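Local coordinates for protein transcriptional regulator (Streptococcus thermophilus LMD-9, PDB 5JUF) that probably activates competence genes as a peptide-responsive quorum-sensing regulator of the RNPP family, joining a helix-turn-helix domain to a tetratricopeptide-like helical domain, at residues N161-I166 with N203-N208; D225-V230 with A254-L259; S244-V249 with I275-V280; E269-A274 with E288-G293. All blocks are in the same frame, centred on the assembly; numbering follows the deposited sequence.

Contact 1 of 4, residues N161-I166 with N203-N208; sequences NDLLVI and NIVLFN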
loop_
_atom_site.group_PDB
_atom_site.type_symbol
_atom_site.label_atom_id
_atom_site.label_comp_id
_atom_site.label_asym_id
_atom_site.label_seq_id
_atom_site.Cartn_x
_atom_site.Cartn_y
_atom_site.Cartn_z
ATOM N N ASN A 161 -4.912 -0.573 -3.777
ATOM C CA ASN A 161 -4.373 0.777 -3.616
ATOM C C ASN A 161 -4.483 1.256 -2.175
ATOM O O ASN A 161 -3.591 1.957 -1.681
ATOM C CB ASN A 161 -5.103 1.738 -4.554
ATOM C CG ASN A 161 -4.662 1.578 -5.996
ATOM O OD1 ASN A 161 -3.704 0.864 -6.278
ATOM N ND2 ASN A 161 -5.355 2.243 -6.910
ATOM N N ASP A 162 -5.600 0.947 -1.511
ATOM C CA ASP A 162 -5.756 1.309 -0.105
ATOM C C ASP A 162 -4.664 0.671 0.737
ATOM O O ASP A 162 -4.131 1.301 1.651
ATOM C CB ASP A 162 -7.121 0.864 0.435
ATOM C CG ASP A 162 -8.291 1.609 -0.184
ATOM O OD1 ASP A 162 -8.094 2.721 -0.713
ATOM O OD2 ASP A 162 -9.421 1.062 -0.134
ATOM N N LEU A 163 -4.359 -0.607 0.479
ATOM C CA LEU A 163 -3.331 -1.285 1.266
ATOM C C LEU A 163 -1.957 -0.681 1.024
ATOM O O LEU A 163 -1.099 -0.729 1.912
ATOM C CB LEU A 163 -3.321 -2.783 0.944
ATOM C CG LEU A 163 -4.564 -3.570 1.357
ATOM C CD1 LEU A 163 -4.423 -5.033 0.935
ATOM C CD2 LEU A 163 -4.745 -3.457 2.870
ATOM N N LEU A 164 -1.725 -0.115 -0.164
ATOM C CA LEU A 164 -0.447 0.555 -0.414
ATOM C C LEU A 164 -0.382 1.909 0.286
ATOM O O LEU A 164 0.686 2.306 0.779
ATOM C CB LEU A 164 -0.226 0.717 -1.914
ATOM C CG LEU A 164 0.073 -0.646 -2.551
ATOM C CD1 LEU A 164 0.056 -0.525 -4.060
ATOM C CD2 LEU A 164 1.413 -1.147 -2.033
ATOM N N VAL A 165 -1.500 2.642 0.330
ATOM C CA VAL A 165 -1.541 3.843 1.172
ATOM C C VAL A 165 -1.247 3.462 2.622
ATOM O O VAL A 165 -0.433 4.099 3.298
ATOM C CB VAL A 165 -2.896 4.556 1.025
ATOM C CG1 VAL A 165 -3.025 5.690 2.044
ATOM C CG2 VAL A 165 -3.047 5.109 -0.411
ATOM N N ILE A 166 -1.831 2.355 3.082
ATOM C CA ILE A 166 -1.598 1.894 4.450
ATOM C C ILE A 166 -0.134 1.503 4.652
ATOM O O ILE A 166 0.454 1.755 5.715
ATOM C CB ILE A 166 -2.567 0.740 4.775
ATOM C CG1 ILE A 166 -3.982 1.304 5.016
ATOM C CG2 ILE A 166 -2.085 -0.092 5.986
ATOM C CD1 ILE A 166 -5.034 0.228 5.123
ATOM N N ASN A 203 -3.009 -10.085 -2.492
ATOM C CA ASN A 203 -2.498 -10.873 -1.379
ATOM C C ASN A 203 -1.047 -10.538 -1.068
ATOM O O ASN A 203 -0.640 -10.560 0.099
ATOM C CB ASN A 203 -2.653 -12.367 -1.685
ATOM C CG ASN A 203 -4.104 -12.798 -1.737
ATOM O OD1 ASN A 203 -4.999 -12.028 -1.385
ATOM N ND2 ASN A 203 -4.345 -14.042 -2.155
ATOM N N ILE A 204 -0.240 -10.264 -2.099
ATOM C CA ILE A 204 1.158 -9.902 -1.868
ATOM C C ILE A 204 1.240 -8.587 -1.108
ATOM O O ILE A 204 1.991 -8.453 -0.135
ATOM C CB ILE A 204 1.922 -9.834 -3.204
ATOM C CG1 ILE A 204 2.181 -11.246 -3.726
ATOM C CG2 ILE A 204 3.241 -9.076 -3.032
ATOM C CD1 ILE A 204 2.704 -11.290 -5.139
ATOM N N VAL A 205 0.455 -7.595 -1.535
ATOM C CA VAL A 205 0.458 -6.307 -0.847
ATOM C C VAL A 205 -0.053 -6.469 0.575
ATOM O O VAL A 205 0.522 -5.923 1.522
ATOM C CB VAL A 205 -0.375 -5.275 -1.629
ATOM C CG1 VAL A 205 -0.577 -4.031 -0.785
ATOM C CG2 VAL A 205 0.325 -4.923 -2.946
ATOM N N LEU A 206 -1.137 -7.230 0.744
ATOM C CA LEU A 206 -1.624 -7.555 2.080
ATOM C C LEU A 206 -0.534 -8.225 2.921
ATOM O O LEU A 206 -0.326 -7.867 4.086
ATOM C CB LEU A 206 -2.860 -8.453 1.966
ATOM C CG LEU A 206 -3.492 -8.959 3.269
ATOM C CD1 LEU A 206 -3.932 -7.769 4.140
ATOM C CD2 LEU A 206 -4.658 -9.903 2.996
ATOM N N PHE A 207 0.181 -9.200 2.339
ATOM C CA PHE A 207 1.229 -9.896 3.089
ATOM C C PHE A 207 2.292 -8.923 3.576
ATOM O O PHE A 207 2.724 -8.974 4.738
ATOM C CB PHE A 207 1.882 -10.988 2.236
ATOM C CG PHE A 207 2.980 -11.730 2.961
ATOM C CD1 PHE A 207 2.673 -12.819 3.767
ATOM C CD2 PHE A 207 4.304 -11.323 2.856
ATOM C CE1 PHE A 207 3.669 -13.507 4.450
ATOM C CE2 PHE A 207 5.314 -12.000 3.552
ATOM C CZ PHE A 207 4.987 -13.084 4.355
ATOM N N ASN A 208 2.739 -8.039 2.696
ATOM C CA ASN A 208 3.767 -7.087 3.089
ATOM C C ASN A 208 3.265 -6.141 4.179
ATOM O O ASN A 208 4.028 -5.761 5.074
ATOM C CB ASN A 208 4.260 -6.335 1.849
ATOM C CG ASN A 208 5.095 -7.233 0.933
ATOM O OD1 ASN A 208 5.692 -8.204 1.395
ATOM N ND2 ASN A 208 5.131 -6.920 -0.353
#

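Contact 2 of 4, residues D225-V230 with A254-L259; sequences DFLTVV and AKYELL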
loop_
_atom_site.group_PDB
_atom_site.type_symbol
_atom_site.label_atom_id
_atom_site.label_comp_id
_atom_site.label_asym_id
_atom_site.label_seq_id
_atom_site.Cartn_x
_atom_site.Cartn_y
_atom_site.Cartn_z
ATOM N N ASP A 225 -2.795 -9.435 19.592
ATOM C CA ASP A 225 -3.179 -9.866 18.246
ATOM C C ASP A 225 -1.987 -10.293 17.391
ATOM O O ASP A 225 -2.124 -10.413 16.171
ATOM C CB ASP A 225 -3.958 -8.773 17.498
ATOM C CG ASP A 225 -5.174 -8.303 18.253
ATOM O OD1 ASP A 225 -5.944 -9.159 18.737
ATOM O OD2 ASP A 225 -5.351 -7.073 18.365
ATOM N N PHE A 226 -0.811 -10.514 17.990
ATOM C CA PHE A 226 0.364 -10.861 17.185
ATOM C C PHE A 226 0.191 -12.220 16.520
ATOM O O PHE A 226 0.566 -12.400 15.357
ATOM C CB PHE A 226 1.635 -10.851 18.041
ATOM C CG PHE A 226 2.914 -10.923 17.240
ATOM C CD1 PHE A 226 3.476 -12.150 16.894
ATOM C CD2 PHE A 226 3.557 -9.759 16.833
ATOM C CE1 PHE A 226 4.646 -12.208 16.154
ATOM C CE2 PHE A 226 4.732 -9.811 16.095
ATOM C CZ PHE A 226 5.278 -11.040 15.754
ATOM N N LEU A 227 -0.367 -13.190 17.248
ATOM C CA LEU A 227 -0.615 -14.496 16.650
ATOM C C LEU A 227 -1.675 -14.420 15.563
ATOM O O LEU A 227 -1.659 -15.224 14.626
ATOM C CB LEU A 227 -1.019 -15.493 17.731
ATOM C CG LEU A 227 0.127 -15.808 18.696
ATOM C CD1 LEU A 227 -0.265 -16.921 19.653
ATOM C CD2 LEU A 227 1.390 -16.161 17.915
ATOM N N THR A 228 -2.594 -13.458 15.668
ATOM C CA THR A 228 -3.549 -13.205 14.592
ATOM C C THR A 228 -2.847 -12.732 13.329
ATOM O O THR A 228 -3.195 -13.157 12.222
ATOM C CB THR A 228 -4.578 -12.171 15.048
ATOM O OG1 THR A 228 -5.162 -12.609 16.274
ATOM C CG2 THR A 228 -5.670 -11.979 13.997
ATOM N N VAL A 229 -1.864 -11.840 13.476
ATOM C CA VAL A 229 -1.058 -11.400 12.343
ATOM C C VAL A 229 -0.322 -12.585 11.722
ATOM O O VAL A 229 -0.329 -12.777 10.500
ATOM C CB VAL A 229 -0.079 -10.301 12.796
ATOM C CG1 VAL A 229 0.843 -9.883 11.663
ATOM C CG2 VAL A 229 -0.853 -9.101 13.364
ATOM N N VAL A 230 0.330 -13.398 12.561
ATOM C CA VAL A 230 1.052 -14.571 12.067
ATOM C C VAL A 230 0.116 -15.498 11.292
ATOM O O VAL A 230 0.436 -15.944 10.182
ATOM C CB VAL A 230 1.731 -15.310 13.233
ATOM C CG1 VAL A 230 2.239 -16.684 12.773
ATOM C CG2 VAL A 230 2.868 -14.464 13.803
ATOM N N ALA A 254 8.972 -17.156 16.231
ATOM C CA ALA A 254 10.098 -17.269 17.154
ATOM C C ALA A 254 10.255 -16.000 17.982
ATOM O O ALA A 254 10.425 -16.066 19.202
ATOM C CB ALA A 254 11.385 -17.571 16.381
ATOM N N LYS A 255 10.217 -14.831 17.331
ATOM C CA LYS A 255 10.282 -13.569 18.069
ATOM C C LYS A 255 9.189 -13.496 19.128
ATOM O O LYS A 255 9.443 -13.088 20.269
ATOM C CB LYS A 255 10.159 -12.377 17.115
ATOM C CG LYS A 255 11.238 -12.248 16.041
ATOM C CD LYS A 255 12.589 -11.876 16.632
ATOM C CE LYS A 255 13.560 -11.405 15.545
ATOM N NZ LYS A 255 14.936 -11.205 16.096
ATOM N N TYR A 256 7.962 -13.886 18.764
ATOM C CA TYR A 256 6.860 -13.880 19.720
ATOM C C TYR A 256 7.167 -14.764 20.920
ATOM O O TYR A 256 7.000 -14.347 22.070
ATOM C CB TYR A 256 5.567 -14.328 19.030
ATOM C CG TYR A 256 4.408 -14.569 19.973
ATOM C CD1 TYR A 256 3.565 -13.527 20.363
ATOM C CD2 TYR A 256 4.148 -15.844 20.469
ATOM C CE1 TYR A 256 2.502 -13.759 21.226
ATOM C CE2 TYR A 256 3.094 -16.082 21.327
ATOM C CZ TYR A 256 2.276 -15.039 21.703
ATOM O OH TYR A 256 1.229 -15.290 22.557
ATOM N N GLU A 257 7.632 -15.994 20.668
ATOM C CA GLU A 257 7.973 -16.887 21.772
ATOM C C GLU A 257 9.105 -16.316 22.614
ATOM O O GLU A 257 9.083 -16.419 23.845
ATOM C CB GLU A 257 8.353 -18.273 21.237
ATOM C CG GLU A 257 7.201 -19.032 20.597
ATOM C CD GLU A 257 6.141 -19.468 21.606
ATOM O OE1 GLU A 257 6.397 -19.383 22.826
ATOM O OE2 GLU A 257 5.047 -19.889 21.172
ATOM N N LEU A 258 10.101 -15.707 21.965
ATOM C CA LEU A 258 11.292 -15.235 22.663
ATOM C C LEU A 258 11.029 -13.947 23.438
ATOM O O LEU A 258 11.451 -13.813 24.590
ATOM C CB LEU A 258 12.425 -15.025 21.655
ATOM C CG LEU A 258 13.759 -14.506 22.195
ATOM C CD1 LEU A 258 14.393 -15.523 23.121
ATOM C CD2 LEU A 258 14.708 -14.151 21.064
ATOM N N LEU A 259 10.337 -12.992 22.824
ATOM C CA LEU A 259 10.216 -11.654 23.385
ATOM C C LEU A 259 8.970 -11.490 24.242
ATOM O O LEU A 259 9.013 -10.789 25.257
ATOM C CB LEU A 259 10.215 -10.615 22.261
ATOM C CG LEU A 259 11.470 -10.615 21.389
ATOM C CD1 LEU A 259 11.259 -9.736 20.171
ATOM C CD2 LEU A 259 12.656 -10.129 22.195
#

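Contact 3 of 4, residues S244-V249 with I275-V280; sequences SYKPSV and IVFASV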
loop_
_atom_site.group_PDB
_atom_site.type_symbol
_atom_site.label_atom_id
_atom_site.label_comp_id
_atom_site.label_asym_id
_atom_site.label_seq_id
_atom_site.Cartn_x
_atom_site.Cartn_y
_atom_site.Cartn_z
ATOM N N SER A 244 8.372 -18.861 -0.545
ATOM C CA SER A 244 9.668 -18.310 -0.156
ATOM C C SER A 244 9.549 -17.330 1.013
ATOM O O SER A 244 10.563 -17.013 1.645
ATOM C CB SER A 244 10.343 -17.630 -1.351
ATOM O OG SER A 244 9.628 -16.472 -1.733
ATOM N N TYR A 245 8.337 -16.865 1.325
ATOM C CA TYR A 245 8.123 -15.963 2.453
ATOM C C TYR A 245 7.761 -16.700 3.730
ATOM O O TYR A 245 7.679 -16.073 4.791
ATOM C CB TYR A 245 7.018 -14.954 2.126
ATOM C CG TYR A 245 7.403 -13.984 1.024
ATOM C CD1 TYR A 245 8.740 -13.810 0.661
ATOM C CD2 TYR A 245 6.436 -13.249 0.340
ATOM C CE1 TYR A 245 9.106 -12.936 -0.348
ATOM C CE2 TYR A 245 6.792 -12.369 -0.672
ATOM C CZ TYR A 245 8.131 -12.218 -1.012
ATOM O OH TYR A 245 8.503 -11.345 -2.013
ATOM N N LYS A 246 7.537 -18.006 3.652
ATOM C CA LYS A 246 7.138 -18.735 4.849
ATOM C C LYS A 246 8.216 -18.756 5.920
ATOM O O LYS A 246 7.860 -18.616 7.104
ATOM C CB LYS A 246 6.706 -20.158 4.479
ATOM C CG LYS A 246 5.895 -20.858 5.555
ATOM C CD LYS A 246 5.111 -22.035 4.970
ATOM C CE LYS A 246 4.087 -22.590 5.965
ATOM N NZ LYS A 246 3.723 -24.016 5.618
ATOM N N PRO A 247 9.511 -18.943 5.612
ATOM C CA PRO A 247 10.499 -18.903 6.703
ATOM C C PRO A 247 10.427 -17.617 7.509
ATOM O O PRO A 247 10.562 -17.677 8.735
ATOM C CB PRO A 247 11.843 -19.070 5.971
ATOM C CG PRO A 247 11.510 -19.887 4.759
ATOM C CD PRO A 247 10.149 -19.322 4.328
ATOM N N SER A 248 10.168 -16.465 6.867
ATOM C CA SER A 248 10.107 -15.206 7.608
ATOM C C SER A 248 8.955 -15.203 8.605
ATOM O O SER A 248 9.047 -14.556 9.652
ATOM C CB SER A 248 10.002 -14.007 6.647
ATOM O OG SER A 248 8.725 -13.924 6.019
ATOM N N VAL A 249 7.888 -15.948 8.321
ATOM C CA VAL A 249 6.774 -16.026 9.257
ATOM C C VAL A 249 7.125 -16.911 10.442
ATOM O O VAL A 249 6.777 -16.595 11.583
ATOM C CB VAL A 249 5.509 -16.510 8.533
ATOM C CG1 VAL A 249 4.322 -16.571 9.504
ATOM C CG2 VAL A 249 5.194 -15.577 7.362
ATOM N N ILE A 275 14.700 -22.381 9.247
ATOM C CA ILE A 275 15.970 -22.779 8.646
ATOM C C ILE A 275 15.779 -24.002 7.756
ATOM O O ILE A 275 16.274 -24.050 6.622
ATOM C CB ILE A 275 17.016 -23.042 9.746
ATOM C CG1 ILE A 275 17.371 -21.730 10.462
ATOM C CG2 ILE A 275 18.244 -23.734 9.168
ATOM C CD1 ILE A 275 18.123 -21.910 11.791
ATOM N N VAL A 276 15.071 -25.017 8.263
ATOM C CA VAL A 276 14.835 -26.217 7.462
ATOM C C VAL A 276 14.069 -25.864 6.194
ATOM O O VAL A 276 14.401 -26.334 5.100
ATOM C CB VAL A 276 14.104 -27.290 8.290
ATOM C CG1 VAL A 276 13.586 -28.389 7.382
ATOM C CG2 VAL A 276 15.041 -27.885 9.346
ATOM N N PHE A 277 13.057 -25.003 6.314
ATOM C CA PHE A 277 12.272 -24.608 5.146
ATOM C C PHE A 277 13.145 -23.892 4.118
ATOM O O PHE A 277 13.120 -24.229 2.927
ATOM C CB PHE A 277 11.092 -23.722 5.574
ATOM C CG PHE A 277 9.955 -23.671 4.567
ATOM C CD1 PHE A 277 10.071 -22.940 3.385
ATOM C CD2 PHE A 277 8.753 -24.330 4.820
ATOM C CE1 PHE A 277 9.014 -22.881 2.464
ATOM C CE2 PHE A 277 7.699 -24.290 3.896
ATOM C CZ PHE A 277 7.829 -23.564 2.722
ATOM N N ALA A 278 13.931 -22.902 4.564
ATOM C CA ALA A 278 14.874 -22.240 3.661
ATOM C C ALA A 278 15.811 -23.249 3.010
ATOM O O ALA A 278 16.106 -23.157 1.810
ATOM C CB ALA A 278 15.683 -21.175 4.414
ATOM N N SER A 279 16.278 -24.229 3.786
ATOM C CA SER A 279 17.216 -25.217 3.264
ATOM C C SER A 279 16.550 -26.130 2.244
ATOM O O SER A 279 17.156 -26.487 1.226
ATOM C CB SER A 279 17.794 -26.032 4.418
ATOM O OG SER A 279 18.603 -27.084 3.938
ATOM N N VAL A 280 15.306 -26.529 2.506
ATOM C CA VAL A 280 14.591 -27.364 1.549
ATOM C C VAL A 280 14.274 -26.578 0.277
ATOM O O VAL A 280 14.294 -27.141 -0.823
ATOM C CB VAL A 280 13.338 -27.952 2.224
ATOM C CG1 VAL A 280 12.473 -28.658 1.236
ATOM C CG2 VAL A 280 13.746 -28.921 3.311
#

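Contact 4 of 4, residues E269-A274 with E288-G293; sequences ENYDKA and ESIKAG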
loop_
_atom_site.group_PDB
_atom_site.type_symbol
_atom_site.label_atom_id
_atom_site.label_comp_id
_atom_site.label_asym_id
_atom_site.label_seq_id
_atom_site.Cartn_x
_atom_site.Cartn_y
_atom_site.Cartn_z
ATOM N N GLU A 269 12.877 -23.652 18.332
ATOM C CA GLU A 269 12.183 -24.584 17.451
ATOM C C GLU A 269 11.585 -23.875 16.238
ATOM O O GLU A 269 11.612 -24.413 15.124
ATOM C CB GLU A 269 11.097 -25.320 18.232
ATOM C CG GLU A 269 10.315 -26.337 17.423
ATOM C CD GLU A 269 11.202 -27.409 16.808
ATOM O OE1 GLU A 269 10.834 -27.942 15.739
ATOM O OE2 GLU A 269 12.268 -27.720 17.385
ATOM N N ASN A 270 11.026 -22.675 16.432
ATOM C CA ASN A 270 10.498 -21.930 15.290
ATOM C C ASN A 270 11.615 -21.438 14.373
ATOM O O ASN A 270 11.462 -21.453 13.149
ATOM C CB ASN A 270 9.636 -20.760 15.765
ATOM C CG ASN A 270 8.237 -21.199 16.145
ATOM O OD1 ASN A 270 7.408 -21.475 15.277
ATOM N ND2 ASN A 270 7.971 -21.285 17.444
ATOM N N TYR A 271 12.750 -21.011 14.937
ATOM C CA TYR A 271 13.910 -20.720 14.096
ATOM C C TYR A 271 14.324 -21.952 13.291
ATOM O O TYR A 271 14.616 -21.854 12.094
ATOM C CB TYR A 271 15.082 -20.222 14.945
ATOM C CG TYR A 271 15.231 -18.703 14.991
ATOM C CD1 TYR A 271 15.562 -17.984 13.847
ATOM C CD2 TYR A 271 15.065 -18.000 16.186
ATOM C CE1 TYR A 271 15.708 -16.603 13.877
ATOM C CE2 TYR A 271 15.204 -16.612 16.224
ATOM C CZ TYR A 271 15.529 -15.922 15.069
ATOM O OH TYR A 271 15.675 -14.546 15.099
ATOM N N ASP A 272 14.333 -23.126 13.925
ATOM C CA ASP A 272 14.718 -24.343 13.208
ATOM C C ASP A 272 13.745 -24.664 12.074
ATOM O O ASP A 272 14.163 -25.113 11.001
ATOM C CB ASP A 272 14.820 -25.522 14.173
ATOM C CG ASP A 272 16.015 -25.425 15.089
ATOM O OD1 ASP A 272 16.918 -24.615 14.804
ATOM O OD2 ASP A 272 16.055 -26.173 16.095
ATOM N N LYS A 273 12.444 -24.444 12.283
ATOM C CA LYS A 273 11.498 -24.653 11.190
ATOM C C LYS A 273 11.790 -23.712 10.026
ATOM O O LYS A 273 11.752 -24.123 8.862
ATOM C CB LYS A 273 10.059 -24.472 11.681
ATOM C CG LYS A 273 9.571 -25.563 12.632
ATOM C CD LYS A 273 8.150 -25.264 13.107
ATOM C CE LYS A 273 7.679 -26.273 14.149
ATOM N NZ LYS A 273 6.293 -25.969 14.621
ATOM N N ALA A 274 12.091 -22.445 10.320
ATOM C CA ALA A 274 12.429 -21.502 9.260
ATOM C C ALA A 274 13.678 -21.940 8.509
ATOM O O ALA A 274 13.723 -21.878 7.273
ATOM C CB ALA A 274 12.624 -20.098 9.840
ATOM N N GLU A 288 21.211 -18.841 5.580
ATOM C CA GLU A 288 22.284 -18.317 6.425
ATOM C C GLU A 288 21.863 -17.051 7.157
ATOM O O GLU A 288 22.318 -16.802 8.280
ATOM C CB GLU A 288 23.526 -18.050 5.582
ATOM C CG GLU A 288 24.109 -19.308 5.008
ATOM C CD GLU A 288 24.393 -20.349 6.080
ATOM O OE1 GLU A 288 24.956 -19.988 7.139
ATOM O OE2 GLU A 288 24.041 -21.526 5.868
ATOM N N SER A 289 20.996 -16.250 6.542
ATOM C CA SER A 289 20.497 -15.050 7.198
ATOM C C SER A 289 19.648 -15.408 8.413
ATOM O O SER A 289 19.716 -14.734 9.448
ATOM C CB SER A 289 19.700 -14.215 6.197
ATOM O OG SER A 289 19.165 -13.063 6.816
ATOM N N ILE A 290 18.858 -16.478 8.317
ATOM C CA ILE A 290 18.037 -16.899 9.451
ATOM C C ILE A 290 18.904 -17.541 10.532
ATOM O O ILE A 290 18.688 -17.326 11.735
ATOM C CB ILE A 290 16.915 -17.836 8.966
ATOM C CG1 ILE A 290 15.997 -17.068 8.010
ATOM C CG2 ILE A 290 16.114 -18.363 10.139
ATOM C CD1 ILE A 290 14.853 -17.874 7.453
ATOM N N LYS A 291 19.900 -18.328 10.126
ATOM C CA LYS A 291 20.816 -18.921 11.096
ATOM C C LYS A 291 21.558 -17.841 11.880
ATOM O O LYS A 291 21.765 -17.975 13.090
ATOM C CB LYS A 291 21.786 -19.857 10.382
ATOM C CG LYS A 291 21.141 -21.163 9.958
ATOM C CD LYS A 291 21.917 -21.877 8.856
ATOM C CE LYS A 291 23.303 -22.213 9.275
ATOM N NZ LYS A 291 23.951 -23.120 8.272
ATOM N N ALA A 292 21.946 -16.750 11.207
ATOM C CA ALA A 292 22.530 -15.607 11.903
ATOM C C ALA A 292 21.545 -14.995 12.891
ATOM O O ALA A 292 21.926 -14.622 14.009
ATOM C CB ALA A 292 22.988 -14.554 10.892
ATOM N N GLY A 293 20.276 -14.869 12.496
ATOM C CA GLY A 293 19.283 -14.328 13.412
ATOM C C GLY A 293 19.114 -15.188 14.650
ATOM O O GLY A 293 19.068 -14.676 15.776
#

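Contact 1 of 4, residues N161-I166 with N203-N208
L163 and L206 mark the closest backbone approach of two helical segments that run in nearly the same direction, their CA atoms 6.5 Å apart. The axes of 161-166 and 203-208 differ by only 21° and come within 9.4 Å of each other, and the gap is filled by L163, L164, V205 and L206. The middle of the contact is V205. Its CG1 lies anti to the backbone N (chi1 170°) and projects between two leucines of the other helix: it presses on L163 CB at 3.5 Å, tight for two carbons, and meets L164 CD2 at 3.7 Å. L164 crosses the valine at about a right angle. The end of L163 passes on to the next residue, laying CD1 against L206 CB at 3.9 Å. All four residues are buried and the chemistry is purely apolar. F158 and Y202 pack on L163, while V236 of helix 226-240 closes on L206. Helix 181-192 lies between the two partners in the sequence, so the pair joins alternate helices of the chain; such nearly parallel packing of every second helix is characteristic of the tetratricopeptide-type superhelix.

Contact 2 of 4, residues D225-V230 with A254-L259
The ring of Y256 carries the L227 side chain on one face: CD2 stands over its centre, 3.8 Å from the centroid and 11° off the normal, in a CH-pi contact. The second leucine methyl, CD1, reaches the phenol end and lies 3.7 Å from Y256 OH, with L227 crossing the tyrosine at about a right angle. F226 meets the base of the same residue. Its ring plane is only 12° from that of Y256, but the two are slid so far apart (centroids 5.8 Å) that they barely overlap; the ring margins meet at F226 CD1 and Y256 CD1, 3.7 Å apart, and F226 CE1 also rests on Y256 CB at 3.7 Å. With CG anti to the backbone N (chi1 171°), Y256 carries its ring out to L227, and the two aromatic side chains reach past one another, each toward the other's helix. The first turn of helix 226-240 is thereby packed against the last turns of helix 246-260, as expected where consecutive helices of a tetratricopeptide-like domain run antiparallel. Further rings extend the cluster: F223 meets F226, and H260 meets Y256. I218 of helix 200-219 touches F226, which is buried, whereas L227 and Y256 remain partly exposed.

Contact 3 of 4, residues S244-V249 with I275-V280
The aliphatic chain of K246 crosses the outer end of the F277 ring at about a right angle. CB stands over one face, shifted toward the rim, 4.2 Å from the centroid and 18° off the normal, which makes a CH-pi contact. CG lies anti to the backbone N (chi1 -163°) and the chain stays extended beyond it, so CD comes down at the far end of the ring, 3.6 Å from F277 CE2. The chain then runs past this corner to the amino group, and NZ is 4.3 Å from F277 CE2. P247 takes up the opposite end of the ring near its root: CG touches F277 CD1 at 3.6 Å, approaching obliquely, and also lies 3.9 Å from the backbone N of A278. The proline and phenylalanine are nearest in backbone too, with CA atoms 6.2 Å apart. Here the beginning of helix 246-260 meets the last turns of helix 264-280; the two are consecutive antiparallel helices, the arrangement from which tetratricopeptide-like domains are built. Close by, S248 OG donates to Y245 O at 2.7 Å, fastening the helix start to the 3-10 turn before it. L234 of helix 226-240 touches K246, and I290 of helix 284-296 packs on the buried P247.

Contact 4 of 4, residues E269-A274 with E288-G293
A274 and I290 come nearest in backbone, CA to CA 7.3 Å, where the antiparallel segments 269-274 and 288-293 (169° between their directions) pass with their axes 9.7 Å apart. I290 is the main apolar side chain of its segment here. Its CG2, set anti to the backbone N, fits between two residues of the facing helix: it touches A274 CB at 3.9 Å and meets Y271 CD1 at 3.8 Å, at the edge of the ring and in its plane. The methyl of A274 is small enough to admit the isoleucine close to the helix backbone. Beyond that edge the tyrosine reaches across the neighbouring helix and runs along its backbone rather than its side chains, CE1 lying 3.7 Å from I290 O and OH 3.5 Å from G293 O. G293 has no side chain, and its main chain can therefore lie directly against the phenol. This last approach is packing; the hydroxyl's hydrogen bond is to D297 OD2, which also forms a salt bridge with K255, and this shared carboxylate would fix the tip of the ring. Away from the interface, K291 NZ pairs with E288 OE2 at 2.9 Å on the syn side, one turn apart on the same helix. A salt bridge from D272 to K294 adds a polar tie between the two helices. On helix 246-260, K255 touches Y271 and A254 touches N270, so this pair, helices 264-280 and 284-296, packs against the preceding helix at the C-terminal end of the all-helical domain.

Contact 1 is wholly aliphatic and deep in the fold, its centre about 4 Å from the chain's centre; the other three, which bring in aromatic rings, have centres about 23 to 28 Å from that point, toward the C-terminal end. Contacts 2 and 3 both use helix 246-260, one near its end and one at its beginning, about 17 Å between centres, both partly exposed. Contacts 3 and 4 share helix 264-280 and almost merge, their centres 8 Å apart, with P247 and I275 on I290. Contact 4 is again buried, but leans on backbone atoms and has charged pairs at its margins. F207 bridges the centre to this group by packing on Y245 and V249.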